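Local coordinates for protein interleukin-15 receptor alpha chain (Mus musculus, PDB 2PSM) that probably binds the cytokine interleukin-15 through its extracellular sushi domain, as the alpha chain of the interleukin-15 receptor, at residues 12-17 with 22-27; 51-56 with 60-65. All coordinates share one frame; numbering follows the deposited sequence.

Contact 1 and contact 2 belong to the same sushi domain and follow one another along the chain, their centres about 12 Å apart. Residues 12-17 and 22-27 are loops before and after the short strand 20-21, whereas 51-56 and 60-65 form the hairpin at the other side of the four-stranded antiparallel sheet. Trp-64 joins them: its NE1 lies 2.7 Å from Pro-12 O, a probable hydrogen bond, and its CH2 packs 3.6 Å from Asn-26 O. Ile-22 CD1 meets Ile-51 CD1 at 3.7 Å. The disulfide from Cys-53 to Cys-11, just ahead of Pro-12, ties the hairpin covalently to the start of contact 1.

Contact 1. Residues 12-17 with 22-27; sequences PPPVSI and IRVKNY
The phenol ring of Tyr-27 is approached at its edge by the backbone of the proline run: Pro-12 O lies in the ring plane, 4.0 Å from Tyr-27 CE1, and Pro-13 CA stands near that plane, 4.2 Å from the same carbon. One face is taken by a residue of the ring's own segment, Val-24, whose CG1 sits 3.5 Å above the plane and over the ring centre. Pro-14 CD arrives obliquely, 4.4 Å from CE1. With CG of Tyr-27 placed beside its backbone N (chi1 -73°) and the ring turned across that bond (chi2 -93°), the CD1-CE1 side is presented to the prolines.

The other half of the contact is aliphatic. Pro-14 CG reaches Ile-22 CG2 at 3.8 Å and Val-24 CG2 at 3.9 Å, with Pro-14 CD also near the valine methyl. The two branches of Val-24 therefore divide their work, CG1 covering the tyrosine face and CG2 meeting the pyrrolidine ring, which it passes in the opposite direction. Ile-22 turns its CG1 branch anti to the backbone N (chi1 -175°) and offers the short CG2 branch to Pro-14.

These loops bracket strand 20-21, an edge strand of the four-stranded sheet of the sushi domain. Pro-14 and Ile-22 both also touch Tyr-35 and Ile-51, and Trp-64 packs against Pro-14 and Val-24. A polar tie goes to the same strands: Val-15 O is hydrogen-bonded to Tyr-35 OH.

Only 181 Å² is buried between the two segments, and the contact contains no hydrogen bond or ion pair, so they meet by van der Waals contact alone, and the hydrogen bond named here goes to another part of the domain.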
ATOM      1  N   PRO B  12      19.864  -2.711  16.861  1.00 33.57           N
ATOM      2  CA  PRO B  12      19.451  -2.660  18.263  1.00 34.65           C
ATOM      3  C   PRO B  12      17.968  -3.012  18.372  1.00 36.33           C
ATOM      4  O   PRO B  12      17.310  -3.277  17.368  1.00 34.70           O
ATOM      5  CB  PRO B  12      19.733  -1.215  18.641  1.00 34.33           C
ATOM      6  CG  PRO B  12      19.405  -0.491  17.377  1.00 35.04           C
ATOM      7  CD  PRO B  12      20.090  -1.353  16.337  1.00 32.41           C
ATOM      8  N   PRO B  13      17.425  -3.036  19.595  1.00 38.02           N
ATOM      9  CA  PRO B  13      16.001  -3.370  19.681  1.00 36.97           C
ATOM     10  C   PRO B  13      15.195  -2.322  18.912  1.00 35.85           C
ATOM     11  O   PRO B  13      15.607  -1.168  18.812  1.00 35.55           O
ATOM     12  CB  PRO B  13      15.729  -3.325  21.179  1.00 38.18           C
ATOM     13  CG  PRO B  13      17.057  -3.712  21.773  1.00 40.71           C
ATOM     14  CD  PRO B  13      18.025  -2.916  20.935  1.00 38.08           C
ATOM     15  N   PRO B  14      14.048  -2.716  18.339  1.00 35.78           N
ATOM     16  CA  PRO B  14      13.216  -1.773  17.588  1.00 34.39           C
ATOM     17  C   PRO B  14      12.434  -0.857  18.532  1.00 34.70           C
ATOM     18  O   PRO B  14      12.290  -1.158  19.718  1.00 34.54           O
ATOM     19  CB  PRO B  14      12.304  -2.693  16.790  1.00 34.98           C
ATOM     20  CG  PRO B  14      12.090  -3.825  17.733  1.00 35.25           C
ATOM     21  CD  PRO B  14      13.491  -4.079  18.262  1.00 36.19           C
ATOM     22  N   VAL B  15      11.944   0.266  18.014  1.00 33.98           N
ATOM     23  CA  VAL B  15      11.164   1.190  18.832  1.00 33.18           C
ATOM     24  C   VAL B  15       9.801   0.564  19.050  1.00 34.31           C
ATOM     25  O   VAL B  15       9.407  -0.346  18.316  1.00 35.71           O
ATOM     26  CB  VAL B  15      10.956   2.548  18.131  1.00 33.73           C
ATOM     27  CG1 VAL B  15      12.302   3.146  17.746  1.00 35.44           C
ATOM     28  CG2 VAL B  15      10.071   2.373  16.899  1.00 32.26           C
ATOM     29  N   SER B  16       9.074   1.038  20.052  1.00 32.93           N
ATOM     30  CA  SER B  16       7.747   0.495  20.296  1.00 34.67           C
ATOM     31  C   SER B  16       6.721   1.379  19.596  1.00 32.71           C
ATOM     32  O   SER B  16       6.843   2.603  19.587  1.00 32.83           O
ATOM     33  CB  SER B  16       7.449   0.435  21.797  1.00 34.09           C
ATOM     34  OG  SER B  16       7.478   1.730  22.360  1.00 39.60           O
ATOM     35  N   ILE B  17       5.725   0.747  18.988  1.00 30.62           N
ATOM     36  CA  ILE B  17       4.671   1.466  18.295  1.00 31.08           C
ATOM     37  C   ILE B  17       3.411   1.273  19.126  1.00 31.64           C
ATOM     38  O   ILE B  17       3.177   0.179  19.637  1.00 31.47           O
ATOM     39  CB  ILE B  17       4.448   0.895  16.875  1.00 30.18           C
ATOM     40  CG1 ILE B  17       5.673   1.184  15.996  1.00 30.70           C
ATOM     41  CG2 ILE B  17       3.187   1.499  16.265  1.00 28.24           C
ATOM     42  CD1 ILE B  17       5.880   2.655  15.684  1.00 33.27           C
ATOM     43  N   ILE B  22       5.985  -6.487  18.395  1.00 31.12           N
ATOM     44  CA  ILE B  22       6.874  -7.035  17.391  1.00 32.27           C
ATOM     45  C   ILE B  22       7.814  -8.056  18.011  1.00 33.84           C
ATOM     46  O   ILE B  22       8.328  -7.863  19.113  1.00 33.42           O
ATOM     47  CB  ILE B  22       7.701  -5.927  16.699  1.00 31.27           C
ATOM     48  CG1 ILE B  22       8.538  -6.535  15.573  1.00 30.97           C
ATOM     49  CG2 ILE B  22       8.578  -5.213  17.718  1.00 30.87           C
ATOM     50  CD1 ILE B  22       9.226  -5.502  14.685  1.00 31.45           C
ATOM     51  N   ARG B  23       8.003  -9.158  17.299  1.00 36.10           N
ATOM     52  CA  ARG B  23       8.891 -10.226  17.727  1.00 36.70           C
ATOM     53  C   ARG B  23       9.919 -10.376  16.616  1.00 35.02           C
ATOM     54  O   ARG B  23       9.660 -11.015  15.599  1.00 37.30           O
ATOM     55  CB  ARG B  23       8.109 -11.519  17.913  1.00 35.63           C
ATOM     56  N   VAL B  24      11.081  -9.770  16.814  1.00 35.74           N
ATOM     57  CA  VAL B  24      12.151  -9.813  15.828  1.00 34.22           C
ATOM     58  C   VAL B  24      12.815 -11.178  15.774  1.00 37.14           C
ATOM     59  O   VAL B  24      13.345 -11.664  16.775  1.00 37.84           O
ATOM     60  CB  VAL B  24      13.226  -8.751  16.142  1.00 34.35           C
ATOM     61  CG1 VAL B  24      14.379  -8.853  15.139  1.00 34.94           C
ATOM     62  CG2 VAL B  24      12.601  -7.364  16.107  1.00 30.79           C
ATOM     63  N   LYS B  25      12.793 -11.788  14.595  1.00 36.58           N
ATOM     64  CA  LYS B  25      13.397 -13.093  14.415  1.00 38.25           C
ATOM     65  C   LYS B  25      14.874 -12.953  14.074  1.00 39.65           C
ATOM     66  O   LYS B  25      15.695 -13.758  14.507  1.00 40.01           O
ATOM     67  CB  LYS B  25      12.674 -13.852  13.303  1.00 39.06           C
ATOM     68  N   ASN B  26      15.209 -11.915  13.314  1.00 40.85           N
ATOM     69  CA  ASN B  26      16.586 -11.703  12.890  1.00 40.47           C
ATOM     70  C   ASN B  26      17.019 -10.237  13.010  1.00 39.47           C
ATOM     71  O   ASN B  26      16.385  -9.341  12.456  1.00 35.95           O
ATOM     72  CB  ASN B  26      16.730 -12.203  11.445  1.00 43.35           C
ATOM     73  CG  ASN B  26      18.150 -12.128  10.933  1.00 48.78           C
ATOM     74  OD1 ASN B  26      19.086 -12.590  11.589  1.00 50.82           O
ATOM     75  ND2 ASN B  26      18.319 -11.556   9.742  1.00 52.67           N
ATOM     76  N   TYR B  27      18.106 -10.009  13.743  1.00 38.21           N
ATOM     77  CA  TYR B  27      18.642  -8.667  13.961  1.00 38.94           C
ATOM     78  C   TYR B  27      19.766  -8.301  12.988  1.00 38.27           C
ATOM     79  O   TYR B  27      20.310  -7.194  13.048  1.00 37.58           O
ATOM     80  CB  TYR B  27      19.161  -8.544  15.402  1.00 39.85           C
ATOM     81  CG  TYR B  27      18.076  -8.467  16.456  1.00 39.80           C
ATOM     82  CD1 TYR B  27      17.592  -7.233  16.894  1.00 40.39           C
ATOM     83  CD2 TYR B  27      17.524  -9.627  17.007  1.00 39.66           C
ATOM     84  CE1 TYR B  27      16.584  -7.154  17.859  1.00 38.55           C
ATOM     85  CE2 TYR B  27      16.516  -9.561  17.970  1.00 37.95           C
ATOM     86  CZ  TYR B  27      16.052  -8.320  18.389  1.00 39.74           C
ATOM     87  OH  TYR B  27      15.049  -8.245  19.331  1.00 41.26           O
TER

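Contact 2. Residues 51-56 with 60-65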
ATOM      1  N   ILE B  51       9.918  -2.838   8.986  1.00 24.21           N
ATOM      2  CA  ILE B  51      11.154  -2.162   9.349  1.00 24.31           C
ATOM      3  C   ILE B  51      12.244  -3.094   8.847  1.00 25.27           C
ATOM      4  O   ILE B  51      12.103  -4.314   8.910  1.00 24.50           O
ATOM      5  CB  ILE B  51      11.336  -1.934  10.861  1.00 23.46           C
ATOM      6  CG1 ILE B  51      11.255  -3.253  11.634  1.00 20.35           C
ATOM      7  CG2 ILE B  51      10.325  -0.913  11.348  1.00 21.32           C
ATOM      8  CD1 ILE B  51      11.529  -3.068  13.123  1.00 17.97           C
ATOM      9  N   GLU B  52      13.313  -2.525   8.309  1.00 27.19           N
ATOM     10  CA  GLU B  52      14.411  -3.330   7.797  1.00 27.99           C
ATOM     11  C   GLU B  52      15.702  -2.887   8.457  1.00 29.37           C
ATOM     12  O   GLU B  52      15.894  -1.698   8.709  1.00 32.27           O
ATOM     13  CB  GLU B  52      14.547  -3.164   6.284  1.00 27.20           C
ATOM     14  CG  GLU B  52      15.593  -4.085   5.673  1.00 30.43           C
ATOM     15  CD  GLU B  52      15.701  -3.937   4.169  1.00 35.95           C
ATOM     16  OE1 GLU B  52      14.644  -3.801   3.512  1.00 34.43           O
ATOM     17  OE2 GLU B  52      16.840  -3.970   3.646  1.00 37.77           O
ATOM     18  N   CYS B  53      16.580  -3.841   8.745  1.00 31.80           N
ATOM     19  CA  CYS B  53      17.857  -3.518   9.364  1.00 33.37           C
ATOM     20  C   CYS B  53      18.864  -3.184   8.270  1.00 33.95           C
ATOM     21  O   CYS B  53      19.311  -4.069   7.541  1.00 34.21           O
ATOM     22  CB  CYS B  53      18.367  -4.688  10.207  1.00 34.71           C
ATOM     23  SG  CYS B  53      19.958  -4.274  10.982  1.00 38.74           S
ATOM     24  N   VAL B  54      19.198  -1.901   8.152  1.00 33.93           N
ATOM     25  CA  VAL B  54      20.134  -1.439   7.135  1.00 34.13           C
ATOM     26  C   VAL B  54      21.417  -0.941   7.779  1.00 37.45           C
ATOM     27  O   VAL B  54      21.401  -0.352   8.863  1.00 36.88           O
ATOM     28  CB  VAL B  54      19.526  -0.298   6.279  1.00 33.44           C
ATOM     29  CG1 VAL B  54      18.186  -0.740   5.698  1.00 32.98           C
ATOM     30  CG2 VAL B  54      19.355   0.955   7.108  1.00 33.51           C
ATOM     31  N   ILE B  55      22.527  -1.179   7.092  1.00 37.83           N
ATOM     32  CA  ILE B  55      23.840  -0.796   7.583  1.00 37.58           C
ATOM     33  C   ILE B  55      24.348   0.535   7.048  1.00 37.76           C
ATOM     34  O   ILE B  55      24.065   0.928   5.914  1.00 34.86           O
ATOM     35  CB  ILE B  55      24.890  -1.880   7.222  1.00 39.27           C
ATOM     36  CG1 ILE B  55      26.243  -1.551   7.864  1.00 38.24           C
ATOM     37  CG2 ILE B  55      25.048  -1.971   5.701  1.00 37.37           C
ATOM     38  CD1 ILE B  55      26.275  -1.748   9.364  1.00 40.24           C
ATOM     39  N   ASN B  56      25.093   1.233   7.893  1.00 39.28           N
ATOM     40  CA  ASN B  56      25.718   2.483   7.508  1.00 39.30           C
ATOM     41  C   ASN B  56      27.157   2.041   7.239  1.00 39.37           C
ATOM     42  O   ASN B  56      27.959   1.946   8.168  1.00 38.65           O
ATOM     43  CB  ASN B  56      25.684   3.483   8.667  1.00 40.00           C
ATOM     44  CG  ASN B  56      26.318   4.811   8.308  1.00 42.70           C
ATOM     45  OD1 ASN B  56      27.262   4.871   7.518  1.00 42.45           O
ATOM     46  ND2 ASN B  56      25.813   5.886   8.902  1.00 44.09           N
ATOM     47  N   ASN B  60      29.838   1.340   9.959  1.00 43.72           N
ATOM     48  CA  ASN B  60      29.592  -0.048  10.354  1.00 43.80           C
ATOM     49  C   ASN B  60      28.525  -0.194  11.425  1.00 43.33           C
ATOM     50  O   ASN B  60      28.505  -1.185  12.153  1.00 44.79           O
ATOM     51  CB  ASN B  60      30.868  -0.722  10.859  1.00 45.80           C
ATOM     52  CG  ASN B  60      31.717  -1.268   9.739  1.00 47.41           C
ATOM     53  OD1 ASN B  60      32.609  -0.587   9.229  1.00 50.98           O
ATOM     54  ND2 ASN B  60      31.437  -2.502   9.338  1.00 46.09           N
ATOM     55  N   VAL B  61      27.645   0.795  11.538  1.00 43.69           N
ATOM     56  CA  VAL B  61      26.578   0.718  12.522  1.00 42.95           C
ATOM     57  C   VAL B  61      25.252   0.557  11.795  1.00 42.76           C
ATOM     58  O   VAL B  61      24.929   1.312  10.872  1.00 42.76           O
ATOM     59  CB  VAL B  61      26.533   1.970  13.429  1.00 44.75           C
ATOM     60  CG1 VAL B  61      27.892   2.174  14.085  1.00 43.62           C
ATOM     61  CG2 VAL B  61      26.122   3.197  12.628  1.00 45.98           C
ATOM     62  N   ALA B  62      24.496  -0.454  12.207  1.00 40.62           N
ATOM     63  CA  ALA B  62      23.210  -0.743  11.604  1.00 39.10           C
ATOM     64  C   ALA B  62      22.087  -0.155  12.448  1.00 36.50           C
ATOM     65  O   ALA B  62      22.246   0.075  13.645  1.00 37.66           O
ATOM     66  CB  ALA B  62      23.031  -2.256  11.463  1.00 35.84           C
ATOM     67  N   HIS B  63      20.954   0.092  11.805  1.00 35.23           N
ATOM     68  CA  HIS B  63      19.784   0.642  12.471  1.00 33.12           C
ATOM     69  C   HIS B  63      18.552   0.211  11.691  1.00 30.99           C
ATOM     70  O   HIS B  63      18.632  -0.120  10.500  1.00 29.27           O
ATOM     71  CB  HIS B  63      19.858   2.169  12.510  1.00 34.60           C
ATOM     72  CG  HIS B  63      19.756   2.811  11.162  1.00 36.61           C
ATOM     73  ND1 HIS B  63      18.557   2.970  10.500  1.00 40.15           N
ATOM     74  CD2 HIS B  63      20.709   3.297  10.331  1.00 39.84           C
ATOM     75  CE1 HIS B  63      18.777   3.525   9.320  1.00 40.04           C
ATOM     76  NE2 HIS B  63      20.074   3.733   9.193  1.00 40.37           N
ATOM     77  N   TRP B  64      17.418   0.198  12.377  1.00 28.29           N
ATOM     78  CA  TRP B  64      16.153  -0.160  11.766  1.00 28.90           C
ATOM     79  C   TRP B  64      15.624   1.050  11.012  1.00 28.82           C
ATOM     80  O   TRP B  64      15.780   2.185  11.472  1.00 28.14           O
ATOM     81  CB  TRP B  64      15.140  -0.554  12.839  1.00 28.94           C
ATOM     82  CG  TRP B  64      15.417  -1.866  13.489  1.00 28.80           C
ATOM     83  CD1 TRP B  64      15.832  -2.076  14.776  1.00 30.83           C
ATOM     84  CD2 TRP B  64      15.273  -3.160  12.896  1.00 28.56           C
ATOM     85  NE1 TRP B  64      15.952  -3.425  15.020  1.00 29.75           N
ATOM     86  CE2 TRP B  64      15.617  -4.113  13.885  1.00 29.47           C
ATOM     87  CE3 TRP B  64      14.884  -3.609  11.628  1.00 28.65           C
ATOM     88  CZ2 TRP B  64      15.585  -5.489  13.640  1.00 28.44           C
ATOM     89  CZ3 TRP B  64      14.849  -4.981  11.386  1.00 30.26           C
ATOM     90  CH2 TRP B  64      15.199  -5.904  12.388  1.00 29.13           C
ATOM     91  N   THR B  65      15.022   0.818   9.848  1.00 27.92           N
ATOM     92  CA  THR B  65      14.447   1.921   9.087  1.00 27.27           C
ATOM     93  C   THR B  65      13.303   2.463   9.933  1.00 26.82           C
ATOM     94  O   THR B  65      12.781   1.756  10.792  1.00 27.88           O
ATOM     95  CB  THR B  65      13.894   1.452   7.733  1.00 26.38           C
ATOM     96  OG1 THR B  65      13.118   0.265   7.919  1.00 27.48           O
ATOM     97  CG2 THR B  65      15.026   1.173   6.767  1.00 23.98           C
TER
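Ile-51 and Cys-53 hold the Trp-64 indole between them in an antiparallel beta hairpin of the sushi fold, strands 51-56 and 61-64 running at 148°. Two CH-pi contacts make the sandwich: Ile-51 CD1 lies 4.0 Å from the six-membered ring centroid over one face, and Cys-53 CB takes the opposite face at the same distance. Ile-51 reaches the ring because its CG1 is set between backbone N and carbonyl carbon (chi1 56°). Replacing Trp-64 by an alanine removes the indole, which would probably leave a gap between Ile-51 and Cys-53 and Pro-12 O without its N-H partner. A third CH-pi contact puts Val-54 CG2 over the His-63 imidazole, 3.8 Å from its centroid.

Cys-53 SG stands 5.0 Å from the Trp-64 six-membered ring centroid, almost on its normal, and packs on Ala-62 CB at 3.7 Å.

Val-54 N to His-63 O and His-63 N to Val-54 O, both 3.0 Å, make an antiparallel hydrogen-bonded pair. Toward the turn, Asn-60 and Val-61 both face Asn-56 in a G1 beta bulge: Asn-56 N gives Val-61 O a bent bond from well above the carbonyl plane, while Asn-60 N to Asn-56 O is weak. At the other end Thr-65 N donates to Glu-52 O, and Thr-65 OG1 accepts from Glu-52 N at 2.8 Å, nearly straight (167°). The imidazole's rotation is restrained by His-63 ND1, donating within the ring plane to Trp-64 O at 3.0 Å.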